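Local coordinates for putative sugar binding protein (PDB 3KNZ) that probably binds a sugar phosphate or related carbohydrate derivative through tandem SIS (sugar isomerase) modules, although its precise activity has not been established, at residues W39-A44 and Y144-P149; Q43-R48 and G178-L183; I53-S58 and L78-C83; T70-W75 and L171-V176; L192-K197 and E322-F327. One frame throughout, in Å; residues are numbered along the deposited sequence.

Contact 1. Residues W39-A44 and Y144-P149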
# COMPACT_ATOMS: atom_id res chain seq x y z
N TRP A 39 16.67 24.39 1.69
CA TRP A 39 16.15 25.68 2.11
C TRP A 39 15.31 26.37 1.03
O TRP A 39 14.24 26.89 1.33
CB TRP A 39 17.26 26.58 2.64
CG TRP A 39 17.71 26.14 4.01
CD1 TRP A 39 18.75 25.29 4.30
CD2 TRP A 39 17.10 26.48 5.26
NE1 TRP A 39 18.83 25.10 5.67
CE2 TRP A 39 17.83 25.81 6.27
CE3 TRP A 39 16.01 27.28 5.62
CZ2 TRP A 39 17.51 25.94 7.63
CZ3 TRP A 39 15.69 27.40 6.96
CH2 TRP A 39 16.43 26.73 7.95
N ARG A 40 15.78 26.36 -0.22
CA ARG A 40 14.99 26.97 -1.30
C ARG A 40 13.62 26.32 -1.38
O ARG A 40 12.61 27.01 -1.53
CB ARG A 40 15.70 26.85 -2.65
CG ARG A 40 16.88 27.79 -2.82
CD ARG A 40 17.41 27.77 -4.25
NE ARG A 40 17.92 26.45 -4.63
CZ ARG A 40 19.15 26.01 -4.37
NH1 ARG A 40 20.03 26.77 -3.73
NH2 ARG A 40 19.50 24.79 -4.76
N ALA A 41 13.59 24.99 -1.28
CA ALA A 41 12.34 24.23 -1.31
C ALA A 41 11.47 24.59 -0.11
O ALA A 41 10.26 24.71 -0.22
CB ALA A 41 12.62 22.73 -1.35
N ALA A 42 12.10 24.76 1.05
CA ALA A 42 11.37 25.14 2.26
C ALA A 42 10.78 26.54 2.10
O ALA A 42 9.64 26.80 2.49
CB ALA A 42 12.28 25.06 3.47
N GLN A 43 11.56 27.45 1.52
CA GLN A 43 11.10 28.82 1.29
C GLN A 43 9.95 28.84 0.29
O GLN A 43 8.92 29.48 0.54
CB GLN A 43 12.24 29.69 0.76
CG GLN A 43 11.81 31.10 0.37
CD GLN A 43 12.92 31.89 -0.31
OE1 GLN A 43 14.09 31.50 -0.25
NE2 GLN A 43 12.56 33.00 -0.96
N ALA A 44 10.11 28.14 -0.82
CA ALA A 44 9.10 28.08 -1.87
C ALA A 44 7.78 27.49 -1.37
O ALA A 44 6.69 27.91 -1.76
CB ALA A 44 9.61 27.27 -3.05
N TYR A 144 12.42 21.86 -7.92
CA TYR A 144 13.52 21.88 -6.96
C TYR A 144 14.25 20.54 -6.89
O TYR A 144 13.69 19.55 -6.43
CB TYR A 144 12.99 22.29 -5.57
CG TYR A 144 12.35 23.65 -5.61
CD1 TYR A 144 13.12 24.81 -5.48
CD2 TYR A 144 10.98 23.80 -5.82
CE1 TYR A 144 12.54 26.06 -5.54
CE2 TYR A 144 10.39 25.05 -5.89
CZ TYR A 144 11.18 26.18 -5.74
OH TYR A 144 10.60 27.43 -5.80
N ILE A 145 15.48 20.51 -7.38
CA ILE A 145 16.28 19.29 -7.33
C ILE A 145 16.87 19.13 -5.94
O ILE A 145 17.77 19.87 -5.56
CB ILE A 145 17.42 19.30 -8.36
CG1 ILE A 145 16.89 19.35 -9.80
CG2 ILE A 145 18.28 18.05 -8.22
CD1 ILE A 145 16.36 20.70 -10.22
N LEU A 146 16.35 18.16 -5.18
CA LEU A 146 16.83 17.88 -3.81
C LEU A 146 17.65 16.58 -3.77
O LEU A 146 17.51 15.75 -2.86
CB LEU A 146 15.62 17.78 -2.86
CG LEU A 146 14.58 18.90 -2.95
CD1 LEU A 146 13.46 18.68 -1.92
CD2 LEU A 146 15.22 20.28 -2.79
N THR A 147 18.52 16.41 -4.76
CA THR A 147 19.33 15.21 -4.89
C THR A 147 19.85 14.69 -3.55
O THR A 147 20.28 15.46 -2.71
CB THR A 147 20.56 15.47 -5.79
OG1 THR A 147 20.15 16.12 -7.00
CG2 THR A 147 21.28 14.15 -6.12
N VAL A 148 19.79 13.37 -3.38
CA VAL A 148 20.36 12.71 -2.21
C VAL A 148 21.87 12.67 -2.48
O VAL A 148 22.31 12.11 -3.50
CB VAL A 148 19.81 11.27 -2.02
CG1 VAL A 148 20.44 10.60 -0.80
CG2 VAL A 148 18.28 11.27 -1.90
N PRO A 149 22.68 13.29 -1.60
CA PRO A 149 24.13 13.40 -1.77
C PRO A 149 24.89 12.09 -1.56
O PRO A 149 25.41 11.83 -0.47
CB PRO A 149 24.53 14.42 -0.70
CG PRO A 149 23.48 14.32 0.34
CD PRO A 149 22.21 13.93 -0.36
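Y144 lays its aromatic ring along the flank of helix 36-47, where R40, A41 and A44 supply one turn of helix surface. A41 CA stands over one ring face, 4.2 Å above the plane of Y144 and displaced toward the rim. The far end of the ring reaches A44 obliquely, with Y144 CE2 3.7 Å from A44 CB; the phenol oxygen is modelled even closer to that methyl, too close for its exact position to be trusted. R40 adds its main chain: its O lies 4.1 Å from Y144 CE1. R40 O, which also accepts A44 N within the helix, only packs against this ring carbon.

A41 CB bridges to the second contact residue, touching L146 CD2 at 3.9 Å. L146 reaches A41 with its methyls CD2 and CD1: with CG anti to the carbonyl carbon (chi1 -48°), its methyl end draws nearer the helix than its CB does. No hydrogen bond crosses, so the 214 Å² buried here is held by apolar packing.

Outward, backbone bonds tie both Y144 and L146 to S129, and N168 ND2 binds L146 O. The short, weakly bonded strand 144-145 is the outermost strand within the chain on this side of its first parallel sheet, next to strand 126-131, with helix 36-47 packed against it and helix 161-179 lying beyond, in contact with W39.

Contact 2. Residues Q43-R48 and G178-L183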
# COMPACT_ATOMS: atom_id res chain seq x y z
N GLN A 43 11.56 27.45 1.52
CA GLN A 43 11.10 28.82 1.29
C GLN A 43 9.95 28.84 0.29
O GLN A 43 8.92 29.48 0.54
CB GLN A 43 12.24 29.69 0.76
CG GLN A 43 11.81 31.10 0.37
CD GLN A 43 12.92 31.89 -0.31
OE1 GLN A 43 14.09 31.50 -0.25
NE2 GLN A 43 12.56 33.00 -0.96
N ALA A 44 10.11 28.14 -0.82
CA ALA A 44 9.10 28.08 -1.87
C ALA A 44 7.78 27.49 -1.37
O ALA A 44 6.69 27.91 -1.76
CB ALA A 44 9.61 27.27 -3.05
N LEU A 45 7.89 26.49 -0.50
CA LEU A 45 6.73 25.84 0.07
C LEU A 45 5.92 26.84 0.89
O LEU A 45 4.71 26.96 0.71
CB LEU A 45 7.19 24.67 0.95
CG LEU A 45 6.15 23.91 1.77
CD1 LEU A 45 6.76 22.64 2.34
CD2 LEU A 45 5.57 24.78 2.89
N THR A 46 6.60 27.57 1.76
CA THR A 46 5.94 28.53 2.64
C THR A 46 5.33 29.72 1.90
O THR A 46 4.28 30.21 2.28
CB THR A 46 6.90 29.08 3.71
OG1 THR A 46 7.53 27.99 4.41
CG2 THR A 46 6.15 29.95 4.71
N GLU A 47 6.00 30.17 0.84
CA GLU A 47 5.54 31.33 0.07
C GLU A 47 4.45 31.03 -0.96
O GLU A 47 3.59 31.87 -1.20
CB GLU A 47 6.71 32.00 -0.66
CG GLU A 47 7.75 32.66 0.26
CD GLU A 47 8.90 33.31 -0.52
OE1 GLU A 47 8.97 33.13 -1.76
OE2 GLU A 47 9.74 33.99 0.12
N ARG A 48 4.47 29.85 -1.56
CA ARG A 48 3.50 29.50 -2.61
C ARG A 48 2.28 28.69 -2.15
O ARG A 48 1.75 27.88 -2.92
CB ARG A 48 4.21 28.75 -3.74
CG ARG A 48 5.28 29.55 -4.45
CD ARG A 48 5.87 28.72 -5.57
NE ARG A 48 6.90 29.44 -6.33
CZ ARG A 48 7.54 28.93 -7.37
NH1 ARG A 48 7.28 27.70 -7.80
NH2 ARG A 48 8.46 29.66 -8.00
N GLY A 178 12.32 25.28 10.08
CA GLY A 178 13.17 26.45 10.27
C GLY A 178 12.61 27.69 9.61
O GLY A 178 12.45 28.72 10.26
N GLN A 179 12.32 27.60 8.32
CA GLN A 179 11.74 28.72 7.57
C GLN A 179 10.49 29.28 8.24
O GLN A 179 10.32 30.49 8.31
CB GLN A 179 11.37 28.30 6.15
CG GLN A 179 12.49 28.42 5.14
CD GLN A 179 12.72 29.86 4.70
OE1 GLN A 179 11.82 30.70 4.79
NE2 GLN A 179 13.93 30.14 4.21
N GLN A 180 9.64 28.39 8.73
CA GLN A 180 8.39 28.80 9.35
C GLN A 180 8.54 29.13 10.83
O GLN A 180 7.57 29.24 11.56
CB GLN A 180 7.34 27.70 9.11
CG GLN A 180 7.14 27.44 7.61
CD GLN A 180 6.24 26.27 7.29
OE1 GLN A 180 5.82 25.50 8.16
NE2 GLN A 180 5.93 26.11 6.00
N GLN A 181 9.79 29.30 11.26
CA GLN A 181 10.14 29.66 12.63
C GLN A 181 9.48 28.78 13.71
O GLN A 181 9.03 29.28 14.74
CB GLN A 181 9.84 31.14 12.89
CG GLN A 181 10.65 32.08 12.00
CD GLN A 181 10.60 33.53 12.47
OE1 GLN A 181 10.05 33.83 13.53
NE2 GLN A 181 11.18 34.43 11.69
N ARG A 182 9.45 27.47 13.46
CA ARG A 182 8.90 26.51 14.42
C ARG A 182 9.98 25.56 14.94
O ARG A 182 9.68 24.60 15.64
CB ARG A 182 7.75 25.70 13.80
CG ARG A 182 6.48 26.50 13.56
CD ARG A 182 5.36 25.66 12.95
NE ARG A 182 5.74 25.15 11.63
CZ ARG A 182 6.26 23.95 11.40
NH1 ARG A 182 6.47 23.09 12.39
NH2 ARG A 182 6.57 23.60 10.16
N LEU A 183 11.23 25.86 14.61
CA LEU A 183 12.37 25.07 15.07
C LEU A 183 13.49 26.02 15.47
O LEU A 183 14.23 26.52 14.61
CB LEU A 183 12.87 24.14 13.95
CG LEU A 183 14.08 23.26 14.27
CD1 LEU A 183 13.71 22.15 15.24
CD2 LEU A 183 14.66 22.67 13.00
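Q43 and Q179 bring their CA atoms to 6.3 Å and T46 and Q180 theirs to 7.1 Å, where two helices end side by side. Helix 36-47 gives way at R48, and helix 161-179 at Q180. The second ending is a Schellman motif: Q181 takes a positive phi of 50°, its N binds G178 O at 2.9 Å, and R182 N returns to A177 O.

Only one hydrogen bond joins the segments. Q180 NE2 donates to T46 OG1 over 2.9 Å, at an N-H...O angle of 160°, and the oxygen lies close to the Q180 amide plane. T46 OG1 also turns back to A42 O, so the hydroxyl links its own helix turn to the neighbouring helix end. The other end of the amide is gripped within its own segment: R182 NH2 reaches Q180 OE1 at 2.9 Å in a nearly straight bond lying in the guanidinium plane. Bonded at both ends, the amide has an orientation consistent with this pattern of donor and acceptor, and the arginine charge on its oxygen would probably sharpen NE2 as a donor. L45 CD2 packs across this amide, 3.4 Å from Q180 NE2.

Q179 bends at chi2 (-77°), which folds its amide over Q43, Q179 NE2 lying 3.9 Å from Q43 CB. Q43 itself sends NE2 to E47 OE2, 3.2 Å away, meeting that oxygen from above the carboxylate plane.

This is a surface contact between helix ends: L45 packs inward on V176 of helix 161-179, R182 NH2 also binds W75 O at the end of helix 59-76, and L183 leads into helix 185-215.

Contact 3. Residues I53-S58 and L78-C83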
# COMPACT_ATOMS: atom_id res chain seq x y z
N ILE A 53 2.20 17.66 1.67
CA ILE A 53 3.33 17.05 0.97
C ILE A 53 2.89 15.67 0.48
O ILE A 53 2.23 14.94 1.21
CB ILE A 53 4.63 16.91 1.82
CG1 ILE A 53 5.18 18.27 2.26
CG2 ILE A 53 5.72 16.16 1.03
CD1 ILE A 53 4.50 18.86 3.46
N ILE A 54 3.25 15.35 -0.76
CA ILE A 54 2.95 14.05 -1.35
C ILE A 54 4.27 13.43 -1.76
O ILE A 54 4.94 13.93 -2.66
CB ILE A 54 2.04 14.20 -2.58
CG1 ILE A 54 0.72 14.88 -2.21
CG2 ILE A 54 1.78 12.86 -3.23
CD1 ILE A 54 -0.20 15.15 -3.41
N LEU A 55 4.68 12.36 -1.08
CA LEU A 55 5.91 11.63 -1.41
C LEU A 55 5.53 10.44 -2.28
O LEU A 55 4.71 9.61 -1.88
CB LEU A 55 6.60 11.12 -0.15
CG LEU A 55 6.81 12.13 0.97
CD1 LEU A 55 7.57 11.45 2.10
CD2 LEU A 55 7.56 13.36 0.48
N THR A 56 6.10 10.35 -3.48
CA THR A 56 5.75 9.26 -4.38
C THR A 56 6.98 8.55 -4.95
O THR A 56 8.00 9.16 -5.21
CB THR A 56 4.87 9.75 -5.55
OG1 THR A 56 4.28 8.61 -6.20
CG2 THR A 56 5.68 10.58 -6.55
N GLY A 57 6.84 7.24 -5.14
CA GLY A 57 7.92 6.41 -5.64
C GLY A 57 7.62 4.93 -5.47
O GLY A 57 6.51 4.54 -5.07
N SER A 58 8.63 4.12 -5.75
CA SER A 58 8.50 2.67 -5.71
C SER A 58 9.65 2.01 -4.96
O SER A 58 10.70 2.62 -4.77
CB SER A 58 8.49 2.13 -7.14
OG SER A 58 7.50 2.78 -7.91
N LEU A 78 2.18 19.84 8.14
CA LEU A 78 1.26 19.64 7.03
C LEU A 78 0.98 18.16 6.88
O LEU A 78 1.75 17.32 7.36
CB LEU A 78 1.87 20.14 5.72
CG LEU A 78 2.05 21.64 5.52
CD1 LEU A 78 2.82 21.91 4.24
CD2 LEU A 78 0.69 22.32 5.50
N PRO A 79 -0.15 17.82 6.25
CA PRO A 79 -0.40 16.42 5.98
C PRO A 79 0.67 15.89 5.04
O PRO A 79 1.16 16.63 4.19
CB PRO A 79 -1.76 16.43 5.27
CG PRO A 79 -2.41 17.68 5.69
CD PRO A 79 -1.31 18.67 5.91
N VAL A 80 1.03 14.62 5.19
CA VAL A 80 2.00 14.01 4.30
C VAL A 80 1.48 12.68 3.75
O VAL A 80 1.26 11.73 4.50
CB VAL A 80 3.33 13.75 5.01
CG1 VAL A 80 4.26 12.92 4.10
CG2 VAL A 80 3.98 15.08 5.43
N ASP A 81 1.30 12.62 2.44
CA ASP A 81 0.83 11.41 1.78
C ASP A 81 2.01 10.60 1.26
O ASP A 81 3.03 11.17 0.87
CB ASP A 81 -0.04 11.78 0.57
CG ASP A 81 -1.30 12.54 0.95
OD1 ASP A 81 -1.90 12.23 2.00
OD2 ASP A 81 -1.70 13.43 0.17
N VAL A 82 1.87 9.27 1.26
CA VAL A 82 2.87 8.39 0.65
C VAL A 82 2.15 7.40 -0.26
O VAL A 82 1.34 6.61 0.21
CB VAL A 82 3.68 7.58 1.66
CG1 VAL A 82 4.65 6.69 0.92
CG2 VAL A 82 4.42 8.50 2.63
N CYS A 83 2.45 7.45 -1.55
CA CYS A 83 1.77 6.57 -2.50
C CYS A 83 2.59 6.28 -3.73
O CYS A 83 3.54 6.99 -4.05
CB CYS A 83 0.49 7.24 -2.97
SG CYS A 83 0.87 8.64 -4.01
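The D81 carboxylate lies alongside I54, its OD2 3.7 Å from I54 CG1, the two side chains pointing the same way from one face of a parallel sheet; T56 and C83 share that face. The polar end of D81 has its stronger partner next door, a salt bridge to R52. I53, L55, V80 and V82 occupy the opposite face, beneath helix 59-76, which connects the strands in a beta-alpha-beta crossover of the SIS domain. On that face L55 CG meets V80 CG1 at 4.1 Å, and I53 CD1 meets L78 CD1 at 3.6 Å, the two chains crossing at about a right angle.

The strands run parallel, 19° apart, with I53 opposite V80 and T56 opposite C83. Their ladder alternates as a parallel pair should: I53 and L55 each bond through both N and O, I53 to P79 O and D81 N, L55 to D81 O and C83 N. The L55 N to D81 O bond measures 2.8 Å.

Toward G57 and S58, at the carboxyl end of the sheet, SIS relatives commonly hold the sugar phosphate; here S58 OG hydrogen-bonds E260 of the second subunit. C83 O takes a side-chain bond as well, with a weak one from G57 N beside it. With OG1 opposite its backbone N (chi1 -165°), T56 donates to C83 O over 2.8 Å from OG1, arriving above the carbonyl plane by 36°.

Contact 4. Residues T70-W75 and L171-V176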
# COMPACT_ATOMS: atom_id res chain seq x y z
N THR A 70 5.90 10.23 9.41
CA THR A 70 5.59 10.86 10.70
C THR A 70 6.48 12.06 11.01
O THR A 70 5.99 13.11 11.39
CB THR A 70 5.74 9.87 11.85
OG1 THR A 70 4.83 8.78 11.65
CG2 THR A 70 5.45 10.54 13.18
N PHE A 71 7.78 11.88 10.86
CA PHE A 71 8.74 12.94 11.15
C PHE A 71 8.44 14.14 10.29
O PHE A 71 8.50 15.28 10.76
CB PHE A 71 10.17 12.45 10.91
CG PHE A 71 11.23 13.38 11.43
CD1 PHE A 71 11.54 13.39 12.78
CD2 PHE A 71 11.89 14.24 10.58
CE1 PHE A 71 12.50 14.24 13.28
CE2 PHE A 71 12.86 15.10 11.07
CZ PHE A 71 13.16 15.10 12.42
N MSE A 72 8.10 13.90 9.03
CA MSE A 72 7.79 15.00 8.13
C MSE A 72 6.50 15.72 8.48
O MSE A 72 6.44 16.95 8.40
CB MSE A 72 7.72 14.53 6.69
CG MSE A 72 9.03 14.03 6.15
SE MSE A 72 9.23 14.65 4.32
CE MSE A 72 9.11 16.55 4.66
N GLN A 73 5.47 14.97 8.84
CA GLN A 73 4.20 15.57 9.22
C GLN A 73 4.40 16.54 10.35
O GLN A 73 3.96 17.68 10.29
CB GLN A 73 3.21 14.53 9.73
CG GLN A 73 2.59 13.65 8.71
CD GLN A 73 1.63 12.68 9.36
OE1 GLN A 73 0.42 12.75 9.14
NE2 GLN A 73 2.16 11.79 10.20
N ARG A 74 5.07 16.06 11.39
CA ARG A 74 5.29 16.84 12.59
C ARG A 74 6.01 18.15 12.32
O ARG A 74 5.52 19.22 12.67
CB ARG A 74 6.09 16.01 13.60
CG ARG A 74 6.22 16.62 14.98
CD ARG A 74 6.99 15.68 15.88
NE ARG A 74 6.32 14.39 15.95
CZ ARG A 74 6.93 13.24 16.24
NH1 ARG A 74 8.24 13.21 16.48
NH2 ARG A 74 6.23 12.11 16.27
N TRP A 75 7.17 18.06 11.67
CA TRP A 75 8.00 19.24 11.45
C TRP A 75 7.61 20.13 10.27
O TRP A 75 8.00 21.29 10.23
CB TRP A 75 9.47 18.83 11.40
CG TRP A 75 9.92 18.34 12.74
CD1 TRP A 75 10.27 17.07 13.08
CD2 TRP A 75 10.00 19.11 13.95
NE1 TRP A 75 10.60 17.00 14.42
CE2 TRP A 75 10.44 18.24 14.97
CE3 TRP A 75 9.77 20.46 14.27
CZ2 TRP A 75 10.65 18.67 16.27
CZ3 TRP A 75 9.98 20.88 15.56
CH2 TRP A 75 10.41 19.99 16.55
N LEU A 171 15.77 15.94 6.76
CA LEU A 171 16.41 17.25 6.72
C LEU A 171 15.51 18.27 6.01
O LEU A 171 15.50 19.45 6.37
CB LEU A 171 17.78 17.17 6.04
CG LEU A 171 18.82 16.33 6.79
CD1 LEU A 171 20.13 16.33 6.00
CD2 LEU A 171 19.03 16.81 8.23
N LEU A 172 14.74 17.83 5.02
CA LEU A 172 13.82 18.74 4.36
C LEU A 172 12.80 19.25 5.39
O LEU A 172 12.53 20.45 5.46
CB LEU A 172 13.11 18.07 3.18
CG LEU A 172 12.06 18.92 2.46
CD1 LEU A 172 12.64 20.26 2.03
CD2 LEU A 172 11.47 18.19 1.26
N ALA A 173 12.26 18.33 6.20
CA ALA A 173 11.28 18.67 7.24
C ALA A 173 11.84 19.69 8.22
O ALA A 173 11.12 20.60 8.66
CB ALA A 173 10.84 17.41 7.97
N LEU A 174 13.12 19.54 8.58
CA LEU A 174 13.78 20.48 9.48
C LEU A 174 13.97 21.84 8.81
O LEU A 174 13.92 22.88 9.48
CB LEU A 174 15.13 19.92 9.97
CG LEU A 174 15.07 19.09 11.26
CD1 LEU A 174 13.76 18.32 11.40
CD2 LEU A 174 16.28 18.17 11.37
N ALA A 175 14.17 21.82 7.50
CA ALA A 175 14.31 23.06 6.74
C ALA A 175 12.98 23.80 6.72
O ALA A 175 12.94 25.02 6.90
CB ALA A 175 14.79 22.77 5.32
N VAL A 176 11.88 23.07 6.53
CA VAL A 176 10.55 23.68 6.52
C VAL A 176 10.21 24.25 7.89
O VAL A 176 9.68 25.36 8.00
CB VAL A 176 9.45 22.67 6.07
CG1 VAL A 176 8.05 23.24 6.32
CG2 VAL A 176 9.64 22.30 4.59
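F71 meets L174 first: with CG swung anti to its own N (chi1 -169°), the ring extends to the second helix, and L174 CD1 sits 3.4 Å from F71 CE2, the two side chains crossing at about a right angle. The approach is oblique to the ring. One face of the F71 ring is taken from within its own helix, by W75 CD1 standing 3.5 Å above the plane of F71 and over its centre, so the indole turns an edge to the phenyl.

M72, a selenomethionine, bends at chi2 and chi3. The turn carries CE to A173, 3.8 Å from A173 CB, while L172 CG lies at 4.4 Å from the same M72 CE. A173 is the nearest backbone partner here, its CA 5.1 Å from that of M72; its small methyl is consistent with the 8.6 Å approach of the short axes, almost parallel at 5°.

At W75, CB packs 4.0 Å from A173 CB, and L174 CD1 makes a CH-pi contact over the five-membered ring, 4.3 Å from its centroid and 23° off the normal. L174 CD1 thus sits in the angle formed by the two aromatic rings, touching both.

No hydrogen bond crosses between the two segments. A175 packs on A42 on the side away from helix 59-76, and V176 on L45, both of helix 36-47; helix 185-215 covers the F71-L174 side through M195, and R74 on helix 59-76 forms a salt bridge with E91 of the second subunit.

Contact 5. Residues L192-K197 and E322-F327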
# COMPACT_ATOMS: atom_id res chain seq x y z
N LEU A 192 19.89 17.25 16.01
CA LEU A 192 21.15 16.84 15.39
C LEU A 192 21.95 15.95 16.35
O LEU A 192 22.52 14.95 15.92
CB LEU A 192 21.97 18.05 14.90
CG LEU A 192 21.33 18.84 13.74
CD1 LEU A 192 22.23 20.01 13.32
CD2 LEU A 192 21.02 17.96 12.52
N LEU A 193 21.98 16.31 17.64
CA LEU A 193 22.62 15.45 18.66
C LEU A 193 22.07 14.04 18.55
O LEU A 193 22.82 13.06 18.43
CB LEU A 193 22.32 15.95 20.07
CG LEU A 193 23.40 16.69 20.85
CD1 LEU A 193 22.82 17.41 22.08
CD2 LEU A 193 24.44 15.68 21.26
N ARG A 194 20.75 13.93 18.61
CA ARG A 194 20.08 12.65 18.56
C ARG A 194 20.45 11.86 17.31
O ARG A 194 20.80 10.69 17.40
CB ARG A 194 18.56 12.82 18.68
CG ARG A 194 18.12 13.27 20.07
CD ARG A 194 16.68 12.88 20.31
NE ARG A 194 15.71 13.84 19.79
CZ ARG A 194 14.51 13.52 19.30
NH1 ARG A 194 14.14 12.24 19.17
NH2 ARG A 194 13.71 14.48 18.89
N MSE A 195 20.39 12.51 16.15
CA MSE A 195 20.74 11.85 14.89
C MSE A 195 22.18 11.37 14.96
O MSE A 195 22.47 10.23 14.62
CB MSE A 195 20.55 12.79 13.70
CG MSE A 195 19.09 13.08 13.36
SE MSE A 195 18.93 14.46 12.02
CE MSE A 195 17.01 14.62 11.95
N GLU A 196 23.05 12.26 15.42
CA GLU A 196 24.47 11.98 15.55
C GLU A 196 24.72 10.83 16.55
O GLU A 196 25.60 10.01 16.34
CB GLU A 196 25.20 13.24 16.00
CG GLU A 196 26.69 13.09 16.17
CD GLU A 196 27.35 14.31 16.81
OE1 GLU A 196 26.68 15.04 17.58
OE2 GLU A 196 28.55 14.52 16.56
N LYS A 197 23.97 10.78 17.64
CA LYS A 197 24.16 9.71 18.60
C LYS A 197 23.78 8.37 17.96
O LYS A 197 24.51 7.39 18.10
CB LYS A 197 23.35 9.95 19.87
CG LYS A 197 23.60 8.91 20.97
CD LYS A 197 22.75 9.18 22.20
CE LYS A 197 22.92 8.10 23.25
NZ LYS A 197 22.00 8.30 24.41
N GLU A 322 12.85 7.47 19.49
CA GLU A 322 11.52 7.30 18.89
C GLU A 322 11.44 7.79 17.44
O GLU A 322 10.57 7.37 16.69
CB GLU A 322 10.39 7.95 19.71
CG GLU A 322 10.41 9.45 19.81
CD GLU A 322 11.40 9.96 20.83
OE1 GLU A 322 12.08 9.12 21.46
OE2 GLU A 322 11.50 11.19 21.00
N ASP A 323 12.34 8.68 17.04
CA ASP A 323 12.31 9.18 15.67
C ASP A 323 13.40 8.54 14.82
O ASP A 323 13.17 8.21 13.66
CB ASP A 323 12.48 10.70 15.66
CG ASP A 323 11.31 11.44 16.31
OD1 ASP A 323 10.15 11.12 15.99
OD2 ASP A 323 11.56 12.36 17.12
N PHE A 324 14.58 8.33 15.41
CA PHE A 324 15.72 7.89 14.62
C PHE A 324 16.10 6.41 14.72
O PHE A 324 17.02 5.97 14.04
CB PHE A 324 16.92 8.79 14.93
CG PHE A 324 16.56 10.25 14.95
CD1 PHE A 324 15.96 10.84 13.84
CD2 PHE A 324 16.80 11.03 16.07
CE1 PHE A 324 15.60 12.19 13.85
CE2 PHE A 324 16.45 12.37 16.08
CZ PHE A 324 15.85 12.95 14.97
N ALA A 325 15.36 5.65 15.53
CA ALA A 325 15.63 4.22 15.63
C ALA A 325 15.44 3.53 14.27
O ALA A 325 15.89 2.41 14.06
CB ALA A 325 14.72 3.59 16.67
N VAL A 326 14.78 4.21 13.34
CA VAL A 326 14.57 3.64 12.01
C VAL A 326 15.91 3.34 11.32
O VAL A 326 16.01 2.41 10.52
CB VAL A 326 13.68 4.55 11.13
CG1 VAL A 326 12.30 4.70 11.77
CG2 VAL A 326 14.33 5.90 10.91
N PHE A 327 16.95 4.11 11.65
CA PHE A 327 18.27 3.89 11.06
C PHE A 327 18.96 2.65 11.66
O PHE A 327 19.92 2.13 11.09
CB PHE A 327 19.16 5.12 11.27
CG PHE A 327 18.63 6.39 10.64
CD1 PHE A 327 18.72 6.60 9.27
CD2 PHE A 327 18.09 7.40 11.42
CE1 PHE A 327 18.25 7.77 8.69
CE2 PHE A 327 17.63 8.58 10.84
CZ PHE A 327 17.70 8.75 9.48
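D323 OD2 is held in a salt bridge by both terminal nitrogens of R194, through a hydrogen bond from NH1 at 3.3 Å and a weak one from NH2 at 3.5 Å. The oxygen is close to the guanidinium plane, at its edge, and is met on its anti side, 28° out of the carboxylate plane. E322 OE2 completes the network 3.4 Å from R194 NH1, but well out of the guanidinium plane, so this pairing is one of charge alone. D321 is a further salt-bridge partner of NH1, and D323 OD1 is taken by R74; the two arginines probably neutralise much of this acidic cluster.

The contact joins helix 185-215, which follows the first parallel sheet in the chain, to the segment after the second, consistent with a protein of two SIS-type sheets. F324 is its apolar centre. M195 CG lies over the middle of one F324 face, 3.5 Å above the plane, in a CH-pi contact, and D323 CB lies over the middle of the opposite face, so the ring is sandwiched. In M195, a selenomethionine, chi2 (172°) leaves SE 4.9 Å from the F324 centroid, an oblique Met-aromatic contact, and an extended chi3 sends CE on to F324 CE1 at 3.4 Å. R194 touches the ring at its edge, CB 3.4 Å from F324 CE2, and that same CE2 lies over one face of the guanidinium, whose plane is turned 47° from the ring.

Contacts 1, 4 and 5 are buried, contact 3 is partly so and contact 2 lies at the surface. Helix 36-47 serves contacts 1 and 2, and helix 161-179 serves contacts 2 and 4, whereas contacts 1 and 3 reach opposite outer strands of the same sheet. Chemistry follows place. The helix-on-strand packing of contact 1 and the helix pair of contact 4 have no crossing hydrogen bond, the strand pair of contact 3 is a backbone ladder, contact 2 has a single crossing bond, amide to hydroxyl, and contact 5 adds a charge cluster to aromatic packing. R74 NH1 to D323 OD1 at 2.9 Å ties contact 4 to contact 5, whose centres lie about 14 Å apart.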